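Designed helical repeat protein (Synthetic construct, PDB 5CWD) is a computationally designed stack of alpha-helical repeats with disulfides, probably made to explore repeat architectures rather than for a natural function. Local coordinates at residues Asp33-Ala38 with Ala80-Met85; Asn22-Ala27 with Ala72-Leu77; Ala90-Cys95 with Ala133-Glu138. All blocks are in the same frame, centred on the assembly; numbering follows the deposited sequence.

Contact 1 (Asp33-Ala38 with Ala80-Met85); sequences DCLEVA and AKQAGM
The contact belongs to the helix-to-helix stacking of a helical repeat protein. Leu35 of helix 24-40 reaches across to Gln82 and Ala83, near the C-terminal end of helix 66-83. Their backbones approach most closely between Leu35 CA and Ala83 CA, 6.9 Å apart.

Leu35 is buried and supplies the whole side of its segment. Its CG stands anti to the carbonyl carbon (chi1 -62°), and the fork then opens toward the other helix. The two methyls share Ala83. Leu35 CD1 and Leu35 CD2 each lie 3.8 Å from Ala83 CB, so the alanine methyl is met by both branches. The CD1 branch also rests on the backbone, with Leu35 CD1 3.5 Å from Ala83 N.

The same branch meets the base of Gln82. Leu35 CD1 is 3.6 Å from Gln82 CB, and Gln82 CG is close as well. The two side chains cross obliquely. Gln82 has its CG anti to the backbone N (chi1 -161°). The bend at chi2 (91°) turns the amide away from the leucine, and CB and CG do the touching.

The two helices run in the same general direction and are separated in the chain by helix 45-63. That helix lines the contact from another side. Ala83 packs on Ala49, Ala38 on Ala48 and Cys34 on Phe52. Cys34 is also in a disulfide with Cys11, which ties helix 24-40 to helix 4-20.

Gly84 is the first residue to leave helical backbone angles, with a positive phi. Met85 N bonds back to Ala80 O at 3.0 Å across the turn at Gly84. Ala83 O accepts a hydrogen bond from Thr45 OG1, at the start of helix 45-63.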
ATOM      1  N   ASP A  33      16.518   8.078  -3.403  1.00 60.84           N
ATOM      2  CA  ASP A  33      17.496   7.001  -3.516  1.00 60.69           C
ATOM      3  C   ASP A  33      16.931   5.847  -4.338  1.00 59.67           C
ATOM      4  O   ASP A  33      17.594   5.336  -5.249  1.00 61.91           O
ATOM      5  CB  ASP A  33      17.922   6.508  -2.131  1.00 65.44           C
ATOM      6  CG  ASP A  33      18.857   7.475  -1.426  1.00 68.69           C
ATOM      7  OD1 ASP A  33      20.001   7.648  -1.897  1.00 69.38           O
ATOM      8  OD2 ASP A  33      18.456   8.054  -0.395  1.00 69.21           O
ATOM      9  N   CYS A  34      15.707   5.439  -4.011  1.00 58.67           N
ATOM     10  CA  CYS A  34      15.028   4.379  -4.753  1.00 58.64           C
ATOM     11  C   CYS A  34      15.010   4.679  -6.250  1.00 57.68           C
ATOM     12  O   CYS A  34      15.368   3.830  -7.072  1.00 57.69           O
ATOM     13  CB  CYS A  34      13.600   4.196  -4.236  1.00 58.12           C
ATOM     14  SG  CYS A  34      12.531   3.225  -5.320  1.00 54.64           S
ATOM     15  N   LEU A  35      14.603   5.895  -6.600  1.00 57.94           N
ATOM     16  CA  LEU A  35      14.558   6.298  -8.000  1.00 57.58           C
ATOM     17  C   LEU A  35      15.952   6.341  -8.620  1.00 60.44           C
ATOM     18  O   LEU A  35      16.138   5.910  -9.758  1.00 60.04           O
ATOM     19  CB  LEU A  35      13.886   7.664  -8.149  1.00 58.09           C
ATOM     20  CG  LEU A  35      12.423   7.792  -7.719  1.00 56.10           C
ATOM     21  CD1 LEU A  35      11.819   9.040  -8.334  1.00 57.56           C
ATOM     22  CD2 LEU A  35      11.605   6.566  -8.091  1.00 56.42           C
ATOM     23  N   GLU A  36      16.927   6.866  -7.883  1.00 60.47           N
ATOM     24  CA  GLU A  36      18.298   6.911  -8.382  1.00 58.75           C
ATOM     25  C   GLU A  36      18.794   5.512  -8.733  1.00 58.87           C
ATOM     26  O   GLU A  36      19.269   5.277  -9.843  1.00 59.91           O
ATOM     27  CB  GLU A  36      19.232   7.553  -7.357  1.00 61.74           C
ATOM     28  CG  GLU A  36      20.700   7.519  -7.768  1.00 64.14           C
ATOM     29  CD  GLU A  36      21.604   8.258  -6.801  1.00 69.03           C
ATOM     30  OE1 GLU A  36      21.083   8.946  -5.897  1.00 69.11           O
ATOM     31  OE2 GLU A  36      22.841   8.149  -6.949  1.00 69.69           O
ATOM     32  N   VAL A  37      18.684   4.583  -7.788  1.00 60.77           N
ATOM     33  CA  VAL A  37      19.118   3.211  -8.040  1.00 58.18           C
ATOM     34  C   VAL A  37      18.280   2.590  -9.153  1.00 58.48           C
ATOM     35  O   VAL A  37      18.796   1.824  -9.967  1.00 59.13           O
ATOM     36  CB  VAL A  37      19.029   2.342  -6.770  1.00 59.35           C
ATOM     37  CG1 VAL A  37      19.330   0.875  -7.079  1.00 59.02           C
ATOM     38  CG2 VAL A  37      19.994   2.863  -5.718  1.00 61.54           C
ATOM     39  N   ALA A  38      16.991   2.916  -9.189  1.00 59.08           N
ATOM     40  CA  ALA A  38      16.133   2.447 -10.270  1.00 56.84           C
ATOM     41  C   ALA A  38      16.611   2.990 -11.613  1.00 58.62           C
ATOM     42  O   ALA A  38      16.511   2.308 -12.634  1.00 58.78           O
ATOM     43  CB  ALA A  38      14.699   2.850 -10.017  1.00 57.94           C
ATOM     44  N   ALA A  80       5.856   8.548  -5.735  1.00 54.45           N
ATOM     45  CA  ALA A  80       4.990   8.685  -6.900  1.00 54.12           C
ATOM     46  C   ALA A  80       5.167  10.059  -7.546  1.00 55.84           C
ATOM     47  O   ALA A  80       5.380  10.160  -8.754  1.00 55.27           O
ATOM     48  CB  ALA A  80       3.540   8.464  -6.517  1.00 54.20           C
ATOM     49  N   LYS A  81       5.079  11.113  -6.739  1.00 58.94           N
ATOM     50  CA  LYS A  81       5.294  12.470  -7.236  1.00 57.47           C
ATOM     51  C   LYS A  81       6.719  12.629  -7.744  1.00 56.77           C
ATOM     52  O   LYS A  81       6.977  13.393  -8.671  1.00 58.33           O
ATOM     53  CB  LYS A  81       5.014  13.507  -6.145  1.00 59.98           C
ATOM     54  CG  LYS A  81       3.910  14.491  -6.499  1.00 65.02           C
ATOM     55  CD  LYS A  81       3.736  15.553  -5.422  1.00 68.24           C
ATOM     56  CE  LYS A  81       2.670  16.569  -5.810  1.00 70.07           C
ATOM     57  NZ  LYS A  81       2.355  17.508  -4.697  1.00 73.22           N
ATOM     58  N   GLN A  82       7.642  11.903  -7.123  1.00 57.44           N
ATOM     59  CA  GLN A  82       9.051  11.959  -7.492  1.00 59.06           C
ATOM     60  C   GLN A  82       9.299  11.245  -8.821  1.00 59.68           C
ATOM     61  O   GLN A  82      10.150  11.659  -9.612  1.00 58.60           O
ATOM     62  CB  GLN A  82       9.907  11.329  -6.387  1.00 59.59           C
ATOM     63  CG  GLN A  82      11.383  11.710  -6.428  1.00 61.56           C
ATOM     64  CD  GLN A  82      11.704  12.934  -5.592  1.00 66.74           C
ATOM     65  OE1 GLN A  82      12.321  13.885  -6.075  1.00 69.01           O
ATOM     66  NE2 GLN A  82      11.299  12.910  -4.324  1.00 67.48           N
ATOM     67  N   ALA A  83       8.545  10.176  -9.060  1.00 59.34           N
ATOM     68  CA  ALA A  83       8.755   9.315 -10.221  1.00 55.65           C
ATOM     69  C   ALA A  83       7.878   9.698 -11.410  1.00 55.50           C
ATOM     70  O   ALA A  83       7.923   9.048 -12.454  1.00 56.50           O
ATOM     71  CB  ALA A  83       8.495   7.868  -9.835  1.00 56.79           C
ATOM     72  N   GLY A  84       7.078  10.747 -11.253  1.00 55.77           N
ATOM     73  CA  GLY A  84       6.173  11.168 -12.305  1.00 52.38           C
ATOM     74  C   GLY A  84       5.104  10.129 -12.596  1.00 56.49           C
ATOM     75  O   GLY A  84       4.572  10.075 -13.706  1.00 55.38           O
ATOM     76  N   MET A  85       4.793   9.300 -11.602  1.00 57.31           N
ATOM     77  CA  MET A  85       3.713   8.322 -11.719  1.00 52.38           C
ATOM     78  C   MET A  85       2.402   8.955 -11.268  1.00 50.94           C
ATOM     79  O   MET A  85       2.402   9.796 -10.370  1.00 52.97           O
ATOM     80  CB  MET A  85       4.012   7.074 -10.885  1.00 51.48           C
ATOM     81  CG  MET A  85       2.858   6.076 -10.838  1.00 52.01           C
ATOM     82  SD  MET A  85       3.247   4.514 -10.019  1.00 55.84           S
ATOM     83  CE  MET A  85       3.756   5.068  -8.395  1.00 54.31           C
TER

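Contact 2 (Asn22-Ala27 with Ala72-Leu77)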
ATOM      1  N   ASN A  22       9.343   8.818  11.205  1.00 71.47           N
ATOM      2  CA  ASN A  22       8.174   9.692  11.157  1.00 71.79           C
ATOM      3  C   ASN A  22       8.479  10.997  10.432  1.00 75.83           C
ATOM      4  O   ASN A  22       7.568  11.680   9.969  1.00 77.29           O
ATOM      5  CB  ASN A  22       7.650   9.991  12.566  1.00 70.83           C
ATOM      6  CG  ASN A  22       8.742   9.979  13.613  1.00 72.36           C
ATOM      7  OD1 ASN A  22       9.402  10.989  13.853  1.00 72.53           O
ATOM      8  ND2 ASN A  22       8.938   8.827  14.244  1.00 70.63           N
ATOM      9  N   ASP A  23       9.759  11.344  10.335  1.00 76.45           N
ATOM     10  CA  ASP A  23      10.167  12.527   9.583  1.00 79.30           C
ATOM     11  C   ASP A  23       9.999  12.288   8.084  1.00 79.33           C
ATOM     12  O   ASP A  23      10.365  11.231   7.570  1.00 80.11           O
ATOM     13  CB  ASP A  23      11.617  12.901   9.900  1.00 79.01           C
ATOM     14  CG  ASP A  23      12.065  14.164   9.183  1.00 80.91           C
ATOM     15  OD1 ASP A  23      11.239  15.088   9.017  1.00 77.72           O
ATOM     16  OD2 ASP A  23      13.247  14.237   8.783  1.00 83.47           O
ATOM     17  N   GLU A  24       9.448  13.278   7.389  1.00 79.07           N
ATOM     18  CA  GLU A  24       9.153  13.151   5.966  1.00 79.67           C
ATOM     19  C   GLU A  24      10.407  13.221   5.098  1.00 79.05           C
ATOM     20  O   GLU A  24      10.517  12.510   4.098  1.00 78.54           O
ATOM     21  CB  GLU A  24       8.164  14.238   5.538  1.00 79.13           C
ATOM     22  CG  GLU A  24       6.705  13.817   5.639  1.00 82.15           C
ATOM     23  CD  GLU A  24       6.359  13.208   6.985  1.00 83.20           C
ATOM     24  OE1 GLU A  24       5.406  12.402   7.050  1.00 80.77           O
ATOM     25  OE2 GLU A  24       7.038  13.537   7.981  1.00 85.11           O
ATOM     26  N   GLU A  25      11.347  14.079   5.485  1.00 78.57           N
ATOM     27  CA  GLU A  25      12.573  14.275   4.715  1.00 79.26           C
ATOM     28  C   GLU A  25      13.288  12.947   4.503  1.00 78.26           C
ATOM     29  O   GLU A  25      13.884  12.704   3.449  1.00 78.95           O
ATOM     30  CB  GLU A  25      13.495  15.271   5.423  1.00 82.90           C
ATOM     31  CG  GLU A  25      12.818  16.592   5.762  1.00 87.75           C
ATOM     32  CD  GLU A  25      12.096  17.200   4.572  1.00 90.94           C
ATOM     33  OE1 GLU A  25      12.730  17.356   3.505  1.00 93.37           O
ATOM     34  OE2 GLU A  25      10.891  17.512   4.699  1.00 86.61           O
ATOM     35  N   VAL A  26      13.207  12.084   5.509  1.00 77.61           N
ATOM     36  CA  VAL A  26      13.765  10.744   5.418  1.00 76.96           C
ATOM     37  C   VAL A  26      13.077   9.971   4.297  1.00 72.79           C
ATOM     38  O   VAL A  26      13.735   9.319   3.483  1.00 69.58           O
ATOM     39  CB  VAL A  26      13.610   9.982   6.751  1.00 74.17           C
ATOM     40  CG1 VAL A  26      14.181   8.572   6.641  1.00 73.52           C
ATOM     41  CG2 VAL A  26      14.292  10.746   7.877  1.00 74.50           C
ATOM     42  N   ALA A  27      11.751  10.056   4.257  1.00 71.77           N
ATOM     43  CA  ALA A  27      10.966   9.366   3.243  1.00 69.63           C
ATOM     44  C   ALA A  27      11.279   9.909   1.853  1.00 68.29           C
ATOM     45  O   ALA A  27      11.453   9.145   0.902  1.00 67.40           O
ATOM     46  CB  ALA A  27       9.481   9.496   3.544  1.00 68.12           C
ATOM     47  N   ALA A  72       3.583   5.795   5.481  1.00 55.30           N
ATOM     48  CA  ALA A  72       3.702   4.956   4.294  1.00 55.65           C
ATOM     49  C   ALA A  72       2.914   5.551   3.136  1.00 54.07           C
ATOM     50  O   ALA A  72       3.369   5.543   1.989  1.00 53.53           O
ATOM     51  CB  ALA A  72       3.217   3.552   4.591  1.00 56.33           C
ATOM     52  N   ALA A  73       1.728   6.062   3.451  1.00 55.70           N
ATOM     53  CA  ALA A  73       0.890   6.719   2.459  1.00 54.33           C
ATOM     54  C   ALA A  73       1.630   7.883   1.812  1.00 55.48           C
ATOM     55  O   ALA A  73       1.884   7.883   0.594  1.00 55.75           O
ATOM     56  CB  ALA A  73      -0.404   7.204   3.097  1.00 53.10           C
ATOM     57  N   LYS A  74       1.986   8.870   2.631  1.00 57.33           N
ATOM     58  CA  LYS A  74       2.654  10.057   2.112  1.00 57.77           C
ATOM     59  C   LYS A  74       3.927   9.679   1.363  1.00 56.98           C
ATOM     60  O   LYS A  74       4.224  10.254   0.318  1.00 58.48           O
ATOM     61  CB  LYS A  74       2.982  11.045   3.231  1.00 60.80           C
ATOM     62  CG  LYS A  74       3.832  12.221   2.753  1.00 66.39           C
ATOM     63  CD  LYS A  74       3.451  13.531   3.420  1.00 71.83           C
ATOM     64  CE  LYS A  74       4.176  14.701   2.768  1.00 75.04           C
ATOM     65  NZ  LYS A  74       3.720  16.015   3.297  1.00 82.94           N
ATOM     66  N   ALA A  75       4.669   8.709   1.891  1.00 56.97           N
ATOM     67  CA  ALA A  75       5.901   8.251   1.248  1.00 56.90           C
ATOM     68  C   ALA A  75       5.618   7.693  -0.141  1.00 55.26           C
ATOM     69  O   ALA A  75       6.293   8.044  -1.116  1.00 55.86           O
ATOM     70  CB  ALA A  75       6.586   7.203   2.105  1.00 57.44           C
ATOM     71  N   CYS A  76       4.623   6.813  -0.222  1.00 54.06           N
ATOM     72  CA  CYS A  76       4.192   6.268  -1.502  1.00 53.18           C
ATOM     73  C   CYS A  76       3.854   7.395  -2.464  1.00 55.38           C
ATOM     74  O   CYS A  76       4.342   7.433  -3.601  1.00 56.86           O
ATOM     75  CB  CYS A  76       2.981   5.358  -1.319  1.00 53.30           C
ATOM     76  SG  CYS A  76       2.164   4.915  -2.868  1.00 51.79           S
ATOM     77  N   LEU A  77       3.024   8.323  -2.002  1.00 54.20           N
ATOM     78  CA  LEU A  77       2.651   9.457  -2.836  1.00 53.61           C
ATOM     79  C   LEU A  77       3.865  10.336  -3.136  1.00 54.34           C
ATOM     80  O   LEU A  77       3.918  10.997  -4.174  1.00 54.97           O
ATOM     81  CB  LEU A  77       1.553  10.275  -2.164  1.00 51.13           C
ATOM     82  CG  LEU A  77       0.263   9.500  -1.892  1.00 52.59           C
ATOM     83  CD1 LEU A  77      -0.731  10.365  -1.133  1.00 57.47           C
ATOM     84  CD2 LEU A  77      -0.352   8.984  -3.187  1.00 52.07           C
TER
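Glu24 and Lys74 cross at about a right angle, touching through their aliphatic parts. Glu24 CG lies 3.9 Å from Lys74 CE and equally 3.9 Å from Lys74 CD, so one methylene sits against the outer part of the lysine chain. The first torsion of the glutamate (chi1 -91°) places CG there. The bend at chi2 (50°) only redirects the carboxylate. Lys74 leaves its helix toward the partner, with CG anti to the backbone N (chi1 173°).

The charged groups do not meet. Glu24 OE1 and Lys74 NZ are 5.5 Å apart, so there is no salt bridge. The opposite charges may still attract weakly over this distance.

Deeper in, Ala27 and Ala75 form the second half of the contact. Ala27 CB points toward helix 66-83 and meets Ala75 CB at 4.0 Å. Both residues are buried. Because both side chains are single methyls, the backbones come close, and Ala27 CA is 5.6 Å from Ala75 CA. Small residues of this kind allow close helix-helix packing, here between the first turn of helix 24-40 and the middle of helix 66-83. This is the stacking of helices that skip one neighbour in a designed helical repeat protein. The polar pair lies toward the surface and the alanine pair toward the interior.

Away from helix 24-40, helix 66-83 continues into the stack. Ala72 and Cys76 pack on Phe94 of helix 87-105, and Ala73 packs on Val121 of helix 108-125. Lys74 also touches Gln124. Cys76 is in a disulfide with Cys53, which links the helix to helix 45-63.

Contact 3 (Ala90-Cys95 with Ala133-Glu138)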
ATOM      1  N   ALA A  90      -0.685   4.915  -7.929  1.00 53.41           N
ATOM      2  CA  ALA A  90       0.029   4.715  -6.678  1.00 48.90           C
ATOM      3  C   ALA A  90      -0.919   4.241  -5.594  1.00 48.06           C
ATOM      4  O   ALA A  90      -0.703   3.201  -4.972  1.00 53.45           O
ATOM      5  CB  ALA A  90       0.708   6.003  -6.255  1.00 49.70           C
ATOM      6  N   ALA A  91      -1.982   5.003  -5.388  1.00 46.96           N
ATOM      7  CA  ALA A  91      -2.942   4.711  -4.339  1.00 46.61           C
ATOM      8  C   ALA A  91      -3.595   3.351  -4.541  1.00 47.47           C
ATOM      9  O   ALA A  91      -3.769   2.595  -3.584  1.00 49.30           O
ATOM     10  CB  ALA A  91      -3.991   5.794  -4.284  1.00 48.94           C
ATOM     11  N   ARG A  92      -3.959   3.042  -5.782  1.00 49.28           N
ATOM     12  CA  ARG A  92      -4.556   1.745  -6.087  1.00 49.92           C
ATOM     13  C   ARG A  92      -3.604   0.607  -5.734  1.00 49.88           C
ATOM     14  O   ARG A  92      -3.988  -0.345  -5.046  1.00 51.72           O
ATOM     15  CB  ARG A  92      -4.942   1.658  -7.562  1.00 52.94           C
ATOM     16  CG  ARG A  92      -5.696   0.383  -7.926  1.00 57.59           C
ATOM     17  CD  ARG A  92      -5.984   0.304  -9.417  1.00 61.32           C
ATOM     18  NE  ARG A  92      -6.683   1.491  -9.903  1.00 66.46           N
ATOM     19  CZ  ARG A  92      -7.960   1.762  -9.653  1.00 66.03           C
ATOM     20  NH1 ARG A  92      -8.689   0.936  -8.912  1.00 61.39           N
ATOM     21  NH2 ARG A  92      -8.508   2.867 -10.141  1.00 65.67           N
ATOM     22  N   SER A  93      -2.367   0.707  -6.211  1.00 49.84           N
ATOM     23  CA  SER A  93      -1.367  -0.323  -5.939  1.00 51.14           C
ATOM     24  C   SER A  93      -1.149  -0.477  -4.436  1.00 50.83           C
ATOM     25  O   SER A  93      -1.114  -1.596  -3.913  1.00 53.48           O
ATOM     26  CB  SER A  93      -0.044   0.012  -6.632  1.00 53.00           C
ATOM     27  OG  SER A  93       0.472   1.252  -6.178  1.00 52.78           O
ATOM     28  N   PHE A  94      -1.011   0.655  -3.752  1.00 49.10           N
ATOM     29  CA  PHE A  94      -0.867   0.672  -2.302  1.00 48.24           C
ATOM     30  C   PHE A  94      -2.020  -0.066  -1.631  1.00 49.14           C
ATOM     31  O   PHE A  94      -1.801  -0.951  -0.800  1.00 50.42           O
ATOM     32  CB  PHE A  94      -0.804   2.114  -1.798  1.00 50.59           C
ATOM     33  CG  PHE A  94      -0.372   2.242  -0.362  1.00 52.54           C
ATOM     34  CD1 PHE A  94      -1.215   1.865   0.670  1.00 48.97           C
ATOM     35  CD2 PHE A  94       0.876   2.753  -0.046  1.00 53.69           C
ATOM     36  CE1 PHE A  94      -0.819   1.991   1.984  1.00 50.20           C
ATOM     37  CE2 PHE A  94       1.277   2.879   1.270  1.00 53.49           C
ATOM     38  CZ  PHE A  94       0.429   2.498   2.285  1.00 51.56           C
ATOM     39  N   CYS A  95      -3.246   0.307  -1.991  1.00 50.12           N
ATOM     40  CA  CYS A  95      -4.436  -0.311  -1.414  1.00 50.73           C
ATOM     41  C   CYS A  95      -4.479  -1.814  -1.661  1.00 50.83           C
ATOM     42  O   CYS A  95      -4.685  -2.594  -0.731  1.00 50.26           O
ATOM     43  CB  CYS A  95      -5.700   0.334  -1.979  1.00 50.39           C
ATOM     44  SG  CYS A  95      -5.992   2.011  -1.385  1.00 52.93           S
ATOM     45  N   ALA A 133     -11.923   1.798  -1.512  1.00 51.45           N
ATOM     46  CA  ALA A 133     -12.533   0.734  -0.727  1.00 53.06           C
ATOM     47  C   ALA A 133     -12.826  -0.485  -1.596  1.00 53.66           C
ATOM     48  O   ALA A 133     -12.534  -1.624  -1.220  1.00 54.06           O
ATOM     49  CB  ALA A 133     -13.805   1.233  -0.079  1.00 56.02           C
ATOM     50  N   ARG A 134     -13.400  -0.223  -2.765  1.00 55.54           N
ATOM     51  CA  ARG A 134     -13.767  -1.271  -3.708  1.00 55.21           C
ATOM     52  C   ARG A 134     -12.528  -2.026  -4.180  1.00 52.70           C
ATOM     53  O   ARG A 134     -12.530  -3.256  -4.255  1.00 51.64           O
ATOM     54  CB  ARG A 134     -14.514  -0.663  -4.895  1.00 56.63           C
ATOM     55  CG  ARG A 134     -15.289  -1.655  -5.739  1.00 61.15           C
ATOM     56  CD  ARG A 134     -16.094  -0.929  -6.803  1.00 61.65           C
ATOM     57  NE  ARG A 134     -16.444  -1.793  -7.927  1.00 64.95           N
ATOM     58  CZ  ARG A 134     -16.941  -1.355  -9.080  1.00 69.36           C
ATOM     59  NH1 ARG A 134     -17.148  -0.058  -9.271  1.00 67.48           N
ATOM     60  NH2 ARG A 134     -17.228  -2.214 -10.050  1.00 70.90           N
ATOM     61  N   SER A 135     -11.472  -1.281  -4.492  1.00 51.89           N
ATOM     62  CA  SER A 135     -10.200  -1.875  -4.883  1.00 54.16           C
ATOM     63  C   SER A 135      -9.669  -2.776  -3.776  1.00 54.97           C
ATOM     64  O   SER A 135      -9.271  -3.916  -4.027  1.00 56.07           O
ATOM     65  CB  SER A 135      -9.172  -0.790  -5.209  1.00 57.05           C
ATOM     66  OG  SER A 135      -9.632   0.056  -6.248  1.00 62.48           O
ATOM     67  N   PHE A 136      -9.662  -2.248  -2.555  1.00 54.44           N
ATOM     68  CA  PHE A 136      -9.228  -3.002  -1.381  1.00 51.61           C
ATOM     69  C   PHE A 136      -9.997  -4.314  -1.245  1.00 53.05           C
ATOM     70  O   PHE A 136      -9.410  -5.411  -1.264  1.00 56.02           O
ATOM     71  CB  PHE A 136      -9.416  -2.152  -0.124  1.00 52.08           C
ATOM     72  CG  PHE A 136      -8.723  -2.694   1.097  1.00 53.22           C
ATOM     73  CD1 PHE A 136      -9.230  -3.790   1.775  1.00 54.41           C
ATOM     74  CD2 PHE A 136      -7.573  -2.090   1.580  1.00 53.41           C
ATOM     75  CE1 PHE A 136      -8.600  -4.277   2.909  1.00 54.24           C
ATOM     76  CE2 PHE A 136      -6.937  -2.575   2.710  1.00 53.70           C
ATOM     77  CZ  PHE A 136      -7.452  -3.670   3.375  1.00 53.84           C
ATOM     78  N   CYS A 137     -11.315  -4.194  -1.111  1.00 51.35           N
ATOM     79  CA  CYS A 137     -12.164  -5.359  -0.927  1.00 52.33           C
ATOM     80  C   CYS A 137     -11.953  -6.357  -2.060  1.00 52.61           C
ATOM     81  O   CYS A 137     -11.696  -7.541  -1.823  1.00 54.06           O
ATOM     82  CB  CYS A 137     -13.633  -4.947  -0.851  1.00 53.67           C
ATOM     83  SG  CYS A 137     -14.748  -6.287  -0.367  1.00 65.48           S
ATOM     84  N   GLU A 138     -12.033  -5.870  -3.293  1.00 51.64           N
ATOM     85  CA  GLU A 138     -11.920  -6.743  -4.450  1.00 52.57           C
ATOM     86  C   GLU A 138     -10.548  -7.407  -4.495  1.00 53.28           C
ATOM     87  O   GLU A 138     -10.428  -8.561  -4.901  1.00 54.99           O
ATOM     88  CB  GLU A 138     -12.176  -5.966  -5.741  1.00 56.85           C
ATOM     89  CG  GLU A 138     -12.407  -6.847  -6.970  1.00 63.57           C
ATOM     90  CD  GLU A 138     -13.717  -7.622  -6.915  1.00 66.77           C
ATOM     91  OE1 GLU A 138     -14.483  -7.450  -5.942  1.00 63.90           O
ATOM     92  OE2 GLU A 138     -13.983  -8.402  -7.855  1.00 66.98           O
TER
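Phe136 brings its ring carbon CD2 against the carbonyl oxygen of Cys95. Phe136 CD2 is 3.7 Å from Cys95 O, with the oxygen oblique to the ring. The ring takes this place with CG anti to the backbone N (chi1 -167°). Cys95 CA and Phe136 CA are only 5.5 Å apart.

The other pair is polar. Arg92 bends at chi3 (-54°), which brings Arg92 NH1 to 3.0 Å from Ser135 OG. The angle is poor for a hydrogen bond. The serine hydroxyl is instead bonded to Glu131 O, one turn back in its own helix.

These residues join helix 87-105 to helix 129-147 in the stack of a designed helical repeat protein. The two helices are separated in the chain by helix 108-125. Phe136 also packs on Ala114 and Cys118 of that intervening helix. On a further side Phe136 meets Ala159 and Val163 of helix 150-167.

The CB of Cys95 points toward helix 129-147. Its sulfur is in a disulfide with Cys118, which ties helix 87-105 covalently to helix 108-125.

In the fold
Contacts 1 and 2 both join helix 24-40 to helix 66-83. Their centres are about 13 Å apart, with contact 2 near the start of helix 24-40 and contact 1 further along. Their segments alternate along the chain. Contact 3 follows both and joins helix 87-105 to helix 129-147. Its centre is about 21 Å from that of contact 1 and about 19 Å from that of contact 2. Helix 66-83 and helix 87-105 follow each other, and they touch directly. Ala80 and Met85 meet Ala90. Each contact skips one intervening helix. The interfaces thus carry the stacking along the chain, as expected of a helical repeat protein.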